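Local coordinates for protein leucine-rich Immune Molecule 1 (Anopheles gambiae, PDB 3OJA) that probably acts in mosquito innate immunity, pairing a leucine-rich repeat domain with a coiled-coil region through which it joins a partner protein, at residues 61-66 with 77-82; 397-402 with 416-421. One frame throughout, in Å; residues are numbered along the deposited sequence.

In the fold
Contact 1 comes first along the chain, in the N-terminal part of the leucine-rich repeat domain, where strand 62-64 meets the loop that leads into strand 84-86. Contact 2 follows much later, in the dimerization domain, where the loop after helix 354-393 folds back on the long helix 408-486. Their centres are 68 Å apart, their nearest atoms stay about 54 Å from each other, and they lie on opposite sides of the chain's centre. They share no strand or helix: one packs the inside of a solenoid turn and joins it to the next, beside a glycan, the other fastens a helix connection whose helix also meets another protein chain.

Contact 1. Residues 61-66 with 77-82; sequences ELLNLS and ESLSTL. With NAG (2-acetamido-2-deoxy-beta-D-glucopyranose), chain C.
In the leucine-rich repeat solenoid, L63 of strand 62-64 meets L79 and L82, which lead into the next turn. L82 carries most of the contact: with CG anti to the backbone N (chi1 -167°), its CD1 reaches back to 3.7 Å from E61 O and 4.2 Å from L63 CB. The methyl thus lies against both the backbone and the inward-directed side chain of the strand. Beside it, L63 CD2 comes within 4.4 Å of L79 CD1, a looser branch-to-branch approach. A type I turn from L79 to L82, closed by a bond from L82 N to L79 O (3.1 Å), presents the two leucines together.

L63 and L65 are the inner leucines of one LxxLxLxxN repeat, and L82 and L85 begin the next, so L63 meets L79 within its own turn, on the returning side, and L82 at the start of the next. At the margin of the contact, T81 OG1 bonds to T58 O, while E61 forms a salt bridge with R83.

N64 follows L63 on the strand and belongs to the opposite face, where ND2 is joined to C1 of the N-linked NAG at 1.4 Å. Its OD1 accepts from S66 N at 3.0 Å, forming an Asx turn. The donor lies in the carbonyl plane with a C=O...N angle of 160°; this bond restrains the amide that bears the sugar. Hydrogen bonds to S42 OG and D86 OD2, from the turns on either side, steady the NAG where it projects from this face.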
loop_
_atom_site.group_PDB
_atom_site.type_symbol
_atom_site.label_atom_id
_atom_site.label_comp_id
_atom_site.label_asym_id
_atom_site.label_seq_id
_atom_site.Cartn_x
_atom_site.Cartn_y
_atom_site.Cartn_z
ATOM N N GLU A 61 4.886 -59.898 19.799
ATOM C CA GLU A 61 3.549 -59.394 19.831
ATOM C C GLU A 61 3.515 -57.993 20.492
ATOM O O GLU A 61 2.581 -57.216 20.222
ATOM C CB GLU A 61 2.689 -60.416 20.561
ATOM C CG GLU A 61 1.360 -60.545 20.051
ATOM C CD GLU A 61 0.790 -61.841 20.383
ATOM O OE1 GLU A 61 1.305 -62.819 19.836
ATOM O OE2 GLU A 61 -0.162 -61.894 21.167
ATOM N N LEU A 62 4.544 -57.669 21.290
ATOM C CA LEU A 62 4.646 -56.376 21.919
ATOM C C LEU A 62 6.102 -55.904 21.941
ATOM O O LEU A 62 6.989 -56.653 22.321
ATOM C CB LEU A 62 4.081 -56.400 23.346
ATOM C CG LEU A 62 4.147 -55.043 24.097
ATOM C CD1 LEU A 62 3.030 -54.959 25.109
ATOM C CD2 LEU A 62 5.473 -54.711 24.778
ATOM N N LEU A 63 6.349 -54.660 21.553
ATOM C CA LEU A 63 7.690 -54.148 21.473
ATOM C C LEU A 63 7.609 -52.793 22.116
ATOM O O LEU A 63 6.778 -51.978 21.718
ATOM C CB LEU A 63 8.135 -54.030 20.021
ATOM C CG LEU A 63 9.493 -53.354 19.740
ATOM C CD1 LEU A 63 10.626 -54.175 20.189
ATOM C CD2 LEU A 63 9.676 -53.090 18.258
ATOM N N ASN A 64 8.447 -52.569 23.126
ATOM C CA ASN A 64 8.380 -51.375 23.894
ATOM C C ASN A 64 9.729 -50.670 23.691
ATOM O O ASN A 64 10.764 -51.202 24.118
ATOM C CB ASN A 64 8.113 -51.760 25.336
ATOM C CG ASN A 64 7.968 -50.560 26.271
ATOM O OD1 ASN A 64 8.410 -49.482 25.946
ATOM N ND2 ASN A 64 7.389 -50.781 27.460
ATOM N N LEU A 65 9.721 -49.521 22.973
ATOM C CA LEU A 65 10.926 -48.786 22.684
ATOM C C LEU A 65 10.900 -47.503 23.460
ATOM O O LEU A 65 11.676 -46.629 23.192
ATOM C CB LEU A 65 11.078 -48.481 21.208
ATOM C CG LEU A 65 10.977 -49.627 20.193
ATOM C CD1 LEU A 65 10.931 -49.123 18.766
ATOM C CD2 LEU A 65 12.111 -50.605 20.303
ATOM N N SER A 66 10.032 -47.414 24.450
ATOM C CA SER A 66 9.762 -46.188 25.208
ATOM C C SER A 66 10.983 -45.556 25.820
ATOM O O SER A 66 11.897 -46.218 26.224
ATOM C CB SER A 66 8.764 -46.537 26.302
ATOM O OG SER A 66 8.487 -45.470 27.163
ATOM N N GLU A 77 7.057 -51.694 9.628
ATOM C CA GLU A 77 6.132 -52.240 8.670
ATOM C C GLU A 77 6.348 -53.727 8.525
ATOM O O GLU A 77 5.409 -54.475 8.385
ATOM C CB GLU A 77 6.486 -51.625 7.356
ATOM C CG GLU A 77 5.382 -51.459 6.319
ATOM C CD GLU A 77 5.867 -50.427 5.300
ATOM O OE1 GLU A 77 7.140 -50.267 5.207
ATOM O OE2 GLU A 77 5.006 -49.762 4.658
ATOM N N SER A 78 7.600 -54.156 8.519
ATOM C CA SER A 78 7.897 -55.521 8.135
ATOM C C SER A 78 7.510 -56.538 9.218
ATOM O O SER A 78 7.263 -57.687 8.887
ATOM C CB SER A 78 9.371 -55.662 7.750
ATOM O OG SER A 78 10.209 -55.282 8.815
ATOM N N LEU A 79 7.443 -56.102 10.488
ATOM C CA LEU A 79 7.026 -56.931 11.630
ATOM C C LEU A 79 5.556 -57.234 11.567
ATOM O O LEU A 79 4.743 -56.591 12.217
ATOM C CB LEU A 79 7.283 -56.210 12.933
ATOM C CG LEU A 79 8.728 -55.786 13.071
ATOM C CD1 LEU A 79 9.005 -55.266 14.470
ATOM C CD2 LEU A 79 9.606 -56.955 12.731
ATOM N N SER A 80 5.188 -58.220 10.788
ATOM C CA SER A 80 3.792 -58.397 10.509
ATOM C C SER A 80 3.019 -58.966 11.693
ATOM O O SER A 80 1.823 -59.025 11.660
ATOM C CB SER A 80 3.650 -59.300 9.313
ATOM O OG SER A 80 4.195 -60.559 9.630
ATOM N N THR A 81 3.670 -59.371 12.760
ATOM C CA THR A 81 2.925 -59.986 13.866
ATOM C C THR A 81 2.697 -58.947 14.914
ATOM O O THR A 81 1.901 -59.165 15.831
ATOM C CB THR A 81 3.695 -61.187 14.529
ATOM O OG1 THR A 81 4.169 -62.045 13.510
ATOM C CG2 THR A 81 2.801 -62.008 15.443
ATOM N N LEU A 82 3.418 -57.836 14.784
ATOM C CA LEU A 82 3.451 -56.831 15.824
ATOM C C LEU A 82 2.073 -56.216 16.155
ATOM O O LEU A 82 1.364 -55.762 15.266
ATOM C CB LEU A 82 4.414 -55.735 15.440
ATOM C CG LEU A 82 4.713 -54.853 16.639
ATOM C CD1 LEU A 82 4.937 -55.715 17.839
ATOM C CD2 LEU A 82 5.909 -53.960 16.358
HETATM C C1 NAG C . 6.945 -49.662 28.237
HETATM C C2 NAG C . 5.525 -49.940 28.721
HETATM C C3 NAG C . 5.095 -48.896 29.746
HETATM C C4 NAG C . 6.096 -48.729 30.885
HETATM C C5 NAG C . 7.456 -48.493 30.278
HETATM C C6 NAG C . 8.531 -48.323 31.342
HETATM C C7 NAG C . 3.743 -50.983 27.371
HETATM C C8 NAG C . 2.850 -50.806 26.213
HETATM N N2 NAG C . 4.577 -49.971 27.636
HETATM O O3 NAG C . 3.792 -49.151 30.200
HETATM O O4 NAG C . 5.807 -47.541 31.552
HETATM O O5 NAG C . 7.796 -49.522 29.357
HETATM O O6 NAG C . 9.781 -48.085 30.717
HETATM O O7 NAG C . 3.630 -52.038 27.998
#

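Contact 2. Residues 397-402 with 416-421; sequences IELQHA and VKRYEE
The Y419 ring receives I397 over one face, while the R418 guanidinium has E421 CD at its edge, in plane, and E398 O placed obliquely to it. I397 CG2 makes a CH-pi contact 3.9 Å from the centroid of the Y419 ring, 30° off the ring normal; the two side chains cross at about a right angle, and CG2 is the atom over the face, nearest to Y419 CZ. With I397 CG1 between the backbone N and the carbonyl carbon (chi1 48°), CG2 lies anti to the carbonyl carbon and reaches the ring.

R418 extends from the helix toward the loop and bends at its second torsion, bringing its CG, CD and NE against the backbone of E398. NE comes to 3.0 Å from E398 O, but the angle is too poor for a hydrogen bond. NE instead donates to a water at 2.8 Å, which also takes a weak bond from E398 N at 2.8 Å and so bridges helix and loop. R418 NH1 forms a salt bridge with E421 OE1 at 3.1 Å. The nitrogen approaches from above the carboxylate plane, although the oxygen lies close to the guanidinium plane. This bond, from one helical turn to the next, limits the swing of the arginine end. E398 OE1 is 4.3 Å from R418 NH2, a proximity of opposite charges alone. L399 CD2 touches R418 CB at 3.9 Å, and I397 and L399 also pack on I415.

V416, Y419 and E420 reach another protein chain, E420 through a salt bridge. The connecting loop doubles back along the first part of helix 408-486, which then continues in the same general direction as helix 354-393: a helix-loop-helix junction within the LRIM1 dimerization domain, a region with predicted coiled coil.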
loop_
_atom_site.group_PDB
_atom_site.type_symbol
_atom_site.label_atom_id
_atom_site.label_comp_id
_atom_site.label_asym_id
_atom_site.label_seq_id
_atom_site.Cartn_x
_atom_site.Cartn_y
_atom_site.Cartn_z
ATOM N N ILE A 397 23.631 3.772 -8.153
ATOM C CA ILE A 397 23.167 5.106 -7.791
ATOM C C ILE A 397 24.412 5.829 -7.312
ATOM O O ILE A 397 25.481 5.288 -7.454
ATOM C CB ILE A 397 22.202 5.118 -6.600
ATOM C CG1 ILE A 397 22.766 4.267 -5.480
ATOM C CG2 ILE A 397 20.837 4.566 -6.961
ATOM C CD1 ILE A 397 21.841 4.148 -4.347
ATOM N N GLU A 398 24.285 7.008 -6.699
ATOM C CA GLU A 398 25.442 7.733 -6.201
ATOM C C GLU A 398 25.181 8.179 -4.808
ATOM O O GLU A 398 24.441 9.125 -4.613
ATOM C CB GLU A 398 25.750 8.997 -7.026
ATOM C CG GLU A 398 27.100 9.629 -6.633
ATOM C CD GLU A 398 27.240 11.109 -6.996
ATOM O OE1 GLU A 398 26.386 11.708 -7.692
ATOM O OE2 GLU A 398 28.244 11.702 -6.570
ATOM N N LEU A 399 25.841 7.573 -3.842
ATOM C CA LEU A 399 25.629 7.944 -2.456
ATOM C C LEU A 399 26.559 9.065 -2.038
ATOM O O LEU A 399 27.663 9.141 -2.523
ATOM C CB LEU A 399 25.824 6.712 -1.559
ATOM C CG LEU A 399 24.835 5.536 -1.823
ATOM C CD1 LEU A 399 25.111 4.355 -0.970
ATOM C CD2 LEU A 399 23.425 5.948 -1.606
ATOM N N GLN A 400 26.129 9.936 -1.139
ATOM C CA GLN A 400 27.076 10.786 -0.399
ATOM C C GLN A 400 28.299 10.057 0.185
ATOM O O GLN A 400 28.260 8.854 0.416
ATOM C CB GLN A 400 26.380 11.380 0.794
ATOM C CG GLN A 400 25.590 12.620 0.510
ATOM C CD GLN A 400 25.213 13.344 1.806
ATOM O OE1 GLN A 400 25.115 12.716 2.895
ATOM N NE2 GLN A 400 25.022 14.671 1.708
ATOM N N HIS A 401 29.367 10.802 0.500
ATOM C CA HIS A 401 30.556 10.183 1.116
ATOM C C HIS A 401 30.347 9.879 2.596
ATOM O O HIS A 401 29.805 10.698 3.364
ATOM C CB HIS A 401 31.855 10.973 0.916
ATOM C CG HIS A 401 33.089 10.148 1.172
ATOM N ND1 HIS A 401 33.308 8.924 0.569
ATOM C CD2 HIS A 401 34.154 10.362 1.985
ATOM C CE1 HIS A 401 34.463 8.422 0.991
ATOM N NE2 HIS A 401 34.993 9.273 1.848
ATOM N N ALA A 402 30.749 8.654 2.955
ATOM C CA ALA A 402 30.599 8.149 4.307
ATOM C C ALA A 402 31.966 8.197 4.933
ATOM O O ALA A 402 32.889 7.556 4.459
ATOM C CB ALA A 402 30.095 6.733 4.283
ATOM N N VAL A 416 17.717 4.356 0.081
ATOM C CA VAL A 416 16.356 4.759 -0.160
ATOM C C VAL A 416 16.370 6.275 -0.207
ATOM O O VAL A 416 15.854 6.885 -1.173
ATOM C CB VAL A 416 15.396 4.205 0.900
ATOM C CG1 VAL A 416 14.265 5.184 1.197
ATOM C CG2 VAL A 416 14.905 2.823 0.491
ATOM N N LYS A 417 17.019 6.882 0.781
ATOM C CA LYS A 417 17.140 8.327 0.791
ATOM C C LYS A 417 17.565 8.882 -0.599
ATOM O O LYS A 417 16.976 9.860 -1.098
ATOM C CB LYS A 417 18.113 8.784 1.859
ATOM C CG LYS A 417 17.897 10.175 2.298
ATOM C CD LYS A 417 19.149 10.749 2.852
ATOM C CE LYS A 417 18.930 12.000 3.763
ATOM N NZ LYS A 417 18.294 11.659 5.131
ATOM N N ARG A 418 18.552 8.254 -1.243
ATOM C CA ARG A 418 19.061 8.762 -2.510
ATOM C C ARG A 418 18.028 8.608 -3.631
ATOM O O ARG A 418 17.811 9.519 -4.404
ATOM C CB ARG A 418 20.359 8.061 -2.858
ATOM C CG ARG A 418 20.990 8.454 -4.151
ATOM C CD ARG A 418 21.307 9.911 -4.192
ATOM N NE ARG A 418 21.796 10.273 -5.526
ATOM C CZ ARG A 418 21.663 11.483 -6.058
ATOM N NH1 ARG A 418 21.060 12.446 -5.383
ATOM N NH2 ARG A 418 22.092 11.736 -7.277
ATOM N N TYR A 419 17.351 7.480 -3.686
ATOM C CA TYR A 419 16.330 7.312 -4.664
ATOM C C TYR A 419 15.265 8.388 -4.452
ATOM O O TYR A 419 14.731 8.887 -5.406
ATOM C CB TYR A 419 15.726 5.913 -4.566
ATOM C CG TYR A 419 16.464 4.897 -5.380
ATOM C CD1 TYR A 419 16.314 4.830 -6.735
ATOM C CD2 TYR A 419 17.313 3.988 -4.798
ATOM C CE1 TYR A 419 16.968 3.888 -7.483
ATOM C CE2 TYR A 419 17.961 3.038 -5.543
ATOM C CZ TYR A 419 17.785 2.992 -6.884
ATOM O OH TYR A 419 18.460 2.057 -7.635
ATOM N N GLU A 420 14.939 8.728 -3.207
ATOM C CA GLU A 420 13.940 9.744 -2.937
ATOM C C GLU A 420 14.418 11.096 -3.441
ATOM O O GLU A 420 13.665 11.784 -4.105
ATOM C CB GLU A 420 13.620 9.850 -1.456
ATOM C CG GLU A 420 12.800 8.714 -0.919
ATOM C CD GLU A 420 11.459 8.593 -1.586
ATOM O OE1 GLU A 420 10.833 9.676 -1.780
ATOM O OE2 GLU A 420 11.020 7.435 -1.868
ATOM N N GLU A 421 15.658 11.489 -3.153
ATOM C CA GLU A 421 16.231 12.692 -3.784
ATOM C C GLU A 421 16.105 12.695 -5.347
ATOM O O GLU A 421 15.936 13.723 -5.985
ATOM C CB GLU A 421 17.715 12.817 -3.440
ATOM C CG GLU A 421 18.050 13.451 -2.130
ATOM C CD GLU A 421 19.552 13.340 -1.803
ATOM O OE1 GLU A 421 20.261 12.464 -2.348
ATOM O OE2 GLU A 421 20.036 14.128 -0.981
HETATM O O HOH W 1 22.420 8.838 -7.795
#